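Local structure of chitinase (Chromobacterium violaceum, 4TXG) at residues T348-D351 with R352-A356; G379-T382 with F383-L386. The protein probably hydrolyses the glycosidic bonds of chitin, as a family GH18 chitinase that also carries a carbohydrate-binding module. One frame throughout, in Å; residues are numbered along the deposited sequence.

Contact 1: residues T348-D351 with R352-A356; sequences TLRD and RLDRA
Asp351 stands between two arginines of its own helix and forms salt bridges with both. Arg355, one turn on, grips it side-on with two nitrogens. Arg355 NE donates to Asp351 OD1 at 2.8 Å in a nearly straight bond, with the oxygen in the guanidinium plane. Arg355 NH1 reaches the syn lone pair of Asp351 OD2, at 2.9 Å. The carboxylate and guanidinium planes are turned 48° apart. The first torsion of Arg355 (chi1 -65°) sets CG beside the backbone N, and the extended chain then carries the guanidinium to Asp351. The next residue, Arg352, adds a weak bond from its NH1 to Asp351 OD1, 2.9 Å long. Its chain is bent at chi2 (-58°), which folds the guanidinium back beside Asp351.

A second ion pair joins Arg350 and Asp354, both buried. Arg350 NE meets Asp354 OD1 at 3.0 Å, from above the carboxylate plane, and Arg350 NH1 adds a weak bond to the same oxygen. Arg350 also forms a salt bridge with Asp390, and Asp354 OD2 is hydrogen-bonded to Thr129.

One methyl packs on a charged group: Thr348 CG2 lies over one face of the Arg352 guanidinium, toward its rim, 3.7 Å from Arg352 NH1. Thr348 OG1 turns back to the carbonyl of Ala344.

The backbone is regular alpha helix. Arg352 N donates to Thr348 O at 2.9 Å, and the next three residues repeat the i to i+4 pattern. Leu349 and Leu353 turn to Ile366 of strand 365-371, packing the helix on the barrel.

The chemistry implies two separate charge clusters. The two arginines probably stabilise the negative charge of Asp351. Arg350 and Asp354 probably offset part of each other's charge and link the helix to Asp390 and Thr129 of the same chain.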
ATOM      1  N   THR A 348      -4.678  -7.733  17.020  1.00  8.21           N
ATOM      2  CA  THR A 348      -3.807  -8.392  17.984  1.00  7.94           C
ATOM      3  C   THR A 348      -2.398  -7.813  17.940  1.00  7.89           C
ATOM      4  O   THR A 348      -1.758  -7.606  18.975  1.00  8.85           O
ATOM      5  CB  THR A 348      -3.754  -9.911  17.740  1.00  9.33           C
ATOM      6  OG1 THR A 348      -5.089 -10.435  17.747  1.00 10.55           O
ATOM      7  CG2 THR A 348      -2.948 -10.611  18.845  1.00  9.41           C
ATOM      8  N   LEU A 349      -1.907  -7.550  16.740  1.00  7.63           N
ATOM      9  CA  LEU A 349      -0.606  -6.913  16.586  1.00 12.42           C
ATOM     10  C   LEU A 349      -0.589  -5.538  17.261  1.00 10.85           C
ATOM     11  O   LEU A 349       0.368  -5.191  17.954  1.00  9.80           O
ATOM     12  CB  LEU A 349      -0.281  -6.797  15.106  1.00 12.58           C
ATOM     13  CG  LEU A 349       1.145  -6.769  14.571  1.00 21.69           C
ATOM     14  CD1 LEU A 349       2.033  -7.819  15.208  1.00 14.76           C
ATOM     15  CD2 LEU A 349       1.022  -7.000  13.061  1.00 21.82           C
ATOM     16  N   ARG A 350      -1.667  -4.780  17.075  1.00  9.50           N
ATOM     17  CA  ARG A 350      -1.825  -3.461  17.695  1.00 11.65           C
ATOM     18  C   ARG A 350      -1.780  -3.573  19.214  1.00  9.60           C
ATOM     19  O   ARG A 350      -1.083  -2.815  19.889  1.00  8.67           O
ATOM     20  CB  ARG A 350      -3.143  -2.815  17.248  1.00  8.26           C
ATOM     21  CG  ARG A 350      -3.465  -1.469  17.911  1.00  8.87           C
ATOM     22  CD  ARG A 350      -2.737  -0.310  17.217  1.00  9.98           C
ATOM     23  NE  ARG A 350      -1.350  -0.169  17.657  1.00 12.31           N
ATOM     24  CZ  ARG A 350      -0.392   0.409  16.936  1.00 14.44           C
ATOM     25  NH1 ARG A 350       0.838   0.516  17.435  1.00 14.75           N
ATOM     26  NH2 ARG A 350      -0.664   0.879  15.715  1.00 11.07           N
ATOM     27  N   ASP A 351      -2.515  -4.544  19.741  1.00  8.08           N
ATOM     28  CA  ASP A 351      -2.549  -4.791  21.178  1.00 10.84           C
ATOM     29  C   ASP A 351      -1.158  -5.142  21.723  1.00 11.34           C
ATOM     30  O   ASP A 351      -0.711  -4.574  22.727  1.00  8.95           O
ATOM     31  CB  ASP A 351      -3.541  -5.916  21.492  1.00 12.01           C
ATOM     32  CG  ASP A 351      -3.614  -6.235  22.976  1.00 12.30           C
ATOM     33  OD1 ASP A 351      -2.743  -6.978  23.470  1.00 13.15           O
ATOM     34  OD2 ASP A 351      -4.542  -5.735  23.648  1.00 16.35           O
ATOM     35  N   ARG A 352      -0.463  -6.071  21.070  1.00  8.59           N
ATOM     36  CA  ARG A 352       0.822  -6.518  21.597  1.00  9.11           C
ATOM     37  C   ARG A 352       1.872  -5.423  21.489  1.00 10.91           C
ATOM     38  O   ARG A 352       2.683  -5.238  22.404  1.00 10.33           O
ATOM     39  CB  ARG A 352       1.325  -7.772  20.873  1.00  8.83           C
ATOM     40  CG  ARG A 352       0.416  -8.978  21.024  1.00 10.81           C
ATOM     41  CD  ARG A 352       0.193  -9.379  22.476  1.00 15.76           C
ATOM     42  NE  ARG A 352      -0.554 -10.636  22.521  1.00 17.01           N
ATOM     43  CZ  ARG A 352      -1.879 -10.729  22.462  1.00 17.27           C
ATOM     44  NH1 ARG A 352      -2.635  -9.637  22.384  1.00 17.13           N
ATOM     45  NH2 ARG A 352      -2.455 -11.922  22.485  1.00 22.30           N
ATOM     46  N   LEU A 353       1.864  -4.698  20.374  1.00  9.73           N
ATOM     47  CA  LEU A 353       2.841  -3.629  20.202  1.00  9.72           C
ATOM     48  C   LEU A 353       2.542  -2.437  21.118  1.00 10.68           C
ATOM     49  O   LEU A 353       3.473  -1.801  21.618  1.00 10.59           O
ATOM     50  CB  LEU A 353       2.911  -3.189  18.744  1.00 11.21           C
ATOM     51  CG  LEU A 353       3.751  -4.129  17.870  1.00 17.57           C
ATOM     52  CD1 LEU A 353       3.955  -3.511  16.508  1.00 22.43           C
ATOM     53  CD2 LEU A 353       5.084  -4.423  18.515  1.00 26.32           C
ATOM     54  N   ASP A 354       1.266  -2.136  21.353  1.00  9.39           N
ATOM     55  CA  ASP A 354       0.917  -1.073  22.301  1.00 11.50           C
ATOM     56  C   ASP A 354       1.397  -1.412  23.711  1.00 10.00           C
ATOM     57  O   ASP A 354       1.951  -0.566  24.399  1.00 11.26           O
ATOM     58  CB  ASP A 354      -0.598  -0.812  22.334  1.00  9.87           C
ATOM     59  CG  ASP A 354      -1.086   0.021  21.148  1.00 15.54           C
ATOM     60  OD1 ASP A 354      -0.254   0.512  20.363  1.00 14.45           O
ATOM     61  OD2 ASP A 354      -2.317   0.181  21.010  1.00 16.10           O
ATOM     62  N   ARG A 355       1.164  -2.647  24.151  1.00  9.52           N
ATOM     63  CA  ARG A 355       1.612  -3.059  25.480  1.00  9.98           C
ATOM     64  C   ARG A 355       3.132  -3.052  25.592  1.00 10.21           C
ATOM     65  O   ARG A 355       3.678  -2.608  26.606  1.00 12.56           O
ATOM     66  CB  ARG A 355       1.075  -4.446  25.822  1.00 10.03           C
ATOM     67  CG  ARG A 355      -0.431  -4.474  25.950  1.00 10.46           C
ATOM     68  CD  ARG A 355      -0.951  -5.853  26.312  1.00 11.24           C
ATOM     69  NE  ARG A 355      -2.382  -5.925  26.037  1.00 12.71           N
ATOM     70  CZ  ARG A 355      -3.323  -5.511  26.874  1.00 14.13           C
ATOM     71  NH1 ARG A 355      -4.602  -5.604  26.528  1.00 11.60           N
ATOM     72  NH2 ARG A 355      -2.984  -5.009  28.058  1.00 16.47           N
ATOM     73  N   ALA A 356       3.814  -3.538  24.557  1.00 10.11           N
ATOM     74  CA  ALA A 356       5.279  -3.533  24.536  1.00 10.23           C
ATOM     75  C   ALA A 356       5.823  -2.099  24.580  1.00 11.59           C
ATOM     76  O   ALA A 356       6.806  -1.820  25.269  1.00 12.55           O
ATOM     77  CB  ALA A 356       5.802  -4.263  23.299  1.00 11.20           C
TER

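Contact 2: residues G379-T382 with F383-L386; sequences GMET and FQGL
Met380 and Phe383 form the apolar side of a type II' beta turn that runs from one to the other. Their side chains lie side by side and point the same way. Met380 CE touches the ring at Phe383 CE2, 3.6 Å away, in an oblique approach. The bend at chi3 of Met380 (64°) swings the methyl group to the ring. Between their backbones, Phe383 N donates to Met380 O at 2.9 Å and closes the turn. Leu386 CD2 sits over one face of the Phe383 ring, toward its rim. This is the tightly packed part.

The other side is polar. Glu381 and Gln384 are partly exposed, Thr382 is buried, and Phe666 packs on Glu381 and Thr382. Here Gln384 folds back over the turn, bent at chi2 (94°), and uses both ends of its amide. Gln384 NE2 donates to Glu381 OE1 at 2.9 Å and meets that oxygen nearly along its C-O axis. Gln384 OE1 accepts from Thr382 N at 3.2 Å, with the donor well above the carbonyl plane. Thr382 OG1 lies against the same amide, 3.3 Å from Gln384 CD. The two bonds hold the amide across the corner residues.

The turn lies between helix 374-377 and strand 391-395. Met380 packs on Pro371 and Phe383 on Val370, both of strand 365-371. Phe383 also meets Tyr447 of helix 441-448, while Asn339 of helix 338-360 touches Met380 and Glu381.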
ATOM      1  N   GLY A 379     -12.957  -7.500  -2.762  1.00  6.71           N
ATOM      2  CA  GLY A 379     -13.054  -8.629  -1.855  1.00  6.89           C
ATOM      3  C   GLY A 379     -12.538  -8.330  -0.456  1.00  7.34           C
ATOM      4  O   GLY A 379     -12.276  -9.246   0.311  1.00  7.61           O
ATOM      5  N   MET A 380     -12.395  -7.053  -0.118  1.00  6.52           N
ATOM      6  CA  MET A 380     -11.858  -6.695   1.195  1.00  6.40           C
ATOM      7  C   MET A 380     -12.824  -5.840   2.026  1.00  6.49           C
ATOM      8  O   MET A 380     -12.393  -5.022   2.851  1.00  7.73           O
ATOM      9  CB  MET A 380     -10.498  -6.002   1.006  1.00  8.93           C
ATOM     10  CG  MET A 380      -9.468  -6.975   0.402  1.00  8.01           C
ATOM     11  SD  MET A 380      -7.911  -6.275  -0.171  1.00  8.47           S
ATOM     12  CE  MET A 380      -7.255  -5.676   1.377  1.00  9.39           C
ATOM     13  N   GLU A 381     -14.124  -6.070   1.810  1.00  7.63           N
ATOM     14  CA  GLU A 381     -15.203  -5.451   2.580  1.00  6.96           C
ATOM     15  C   GLU A 381     -15.025  -3.930   2.621  1.00  6.79           C
ATOM     16  O   GLU A 381     -15.033  -3.307   1.567  1.00  8.23           O
ATOM     17  CB  GLU A 381     -15.277  -6.091   3.977  1.00  7.98           C
ATOM     18  CG  GLU A 381     -15.572  -7.610   3.832  1.00  7.78           C
ATOM     19  CD  GLU A 381     -15.918  -8.328   5.126  1.00 14.92           C
ATOM     20  OE1 GLU A 381     -16.029  -7.663   6.181  1.00 17.03           O
ATOM     21  OE2 GLU A 381     -16.096  -9.574   5.077  1.00 17.25           O
ATOM     22  N   THR A 382     -14.848  -3.341   3.801  1.00  6.90           N
ATOM     23  CA  THR A 382     -14.558  -1.905   3.897  1.00  6.66           C
ATOM     24  C   THR A 382     -13.176  -1.624   4.498  1.00  9.81           C
ATOM     25  O   THR A 382     -12.925  -0.528   5.010  1.00  7.61           O
ATOM     26  CB  THR A 382     -15.618  -1.166   4.751  1.00  6.95           C
ATOM     27  OG1 THR A 382     -15.593  -1.660   6.101  1.00  7.99           O
ATOM     28  CG2 THR A 382     -17.010  -1.368   4.175  1.00 10.62           C
ATOM     29  N   PHE A 383     -12.282  -2.602   4.415  1.00  6.28           N
ATOM     30  CA  PHE A 383     -10.952  -2.492   5.024  1.00  6.11           C
ATOM     31  C   PHE A 383     -11.053  -2.019   6.478  1.00  7.33           C
ATOM     32  O   PHE A 383     -10.412  -1.044   6.884  1.00  6.58           O
ATOM     33  CB  PHE A 383     -10.046  -1.556   4.213  1.00  7.91           C
ATOM     34  CG  PHE A 383      -8.607  -2.004   4.195  1.00  7.59           C
ATOM     35  CD1 PHE A 383      -7.963  -2.332   5.381  1.00 13.20           C
ATOM     36  CD2 PHE A 383      -7.921  -2.150   3.000  1.00 11.88           C
ATOM     37  CE1 PHE A 383      -6.649  -2.759   5.381  1.00 12.69           C
ATOM     38  CE2 PHE A 383      -6.603  -2.585   2.999  1.00  9.79           C
ATOM     39  CZ  PHE A 383      -5.977  -2.890   4.185  1.00 10.35           C
ATOM     40  N   GLN A 384     -11.873  -2.725   7.249  1.00  7.71           N
ATOM     41  CA  GLN A 384     -12.094  -2.402   8.651  1.00  6.65           C
ATOM     42  C   GLN A 384     -10.784  -2.318   9.449  1.00  9.51           C
ATOM     43  O   GLN A 384     -10.697  -1.581  10.431  1.00 11.09           O
ATOM     44  CB  GLN A 384     -13.023  -3.448   9.280  1.00  6.91           C
ATOM     45  CG  GLN A 384     -14.458  -3.437   8.723  1.00  9.16           C
ATOM     46  CD  GLN A 384     -14.665  -4.418   7.589  1.00 11.68           C
ATOM     47  OE1 GLN A 384     -13.878  -4.461   6.638  1.00 14.42           O
ATOM     48  NE2 GLN A 384     -15.734  -5.220   7.679  1.00 12.47           N
ATOM     49  N   GLY A 385      -9.767  -3.047   8.998  1.00  7.87           N
ATOM     50  CA  GLY A 385      -8.480  -3.082   9.677  1.00  8.64           C
ATOM     51  C   GLY A 385      -7.670  -1.788   9.648  1.00  9.88           C
ATOM     52  O   GLY A 385      -6.686  -1.673  10.370  1.00  7.24           O
ATOM     53  N   LEU A 386      -8.075  -0.818   8.829  1.00  6.15           N
ATOM     54  CA  LEU A 386      -7.335   0.443   8.732  1.00  8.86           C
ATOM     55  C   LEU A 386      -7.163   1.157  10.078  1.00  7.73           C
ATOM     56  O   LEU A 386      -6.156   1.829  10.300  1.00  6.89           O
ATOM     57  CB  LEU A 386      -8.020   1.395   7.747  1.00  7.89           C
ATOM     58  CG  LEU A 386      -7.961   0.974   6.271  1.00  6.26           C
ATOM     59  CD1 LEU A 386      -8.737   1.965   5.417  1.00  7.87           C
ATOM     60  CD2 LEU A 386      -6.522   0.893   5.794  1.00  6.78           C
TER

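Both contacts are local and lie within the glycosyl hydrolase family 18 range. Their centres are 20 Å apart, and their nearest atoms stay about 8 Å apart without touching. Contact 1 is part of helix 338-360 and is only partly buried, with the Asp351, Arg352 and Arg355 network at least partly exposed and the Arg350-Asp354 pair buried. Contact 2 is a buried turn, closer to the centre of the chain. Both pack on strand 365-371, contact 1 at Ile366 and contact 2 at Val370 and Pro371. Helix 338-360 also reaches contact 2, through Asn339. Salt bridges dominate the side-chain chemistry of contact 1, whereas contact 2 combines a methionine-phenylalanine contact with amide hydrogen bonds.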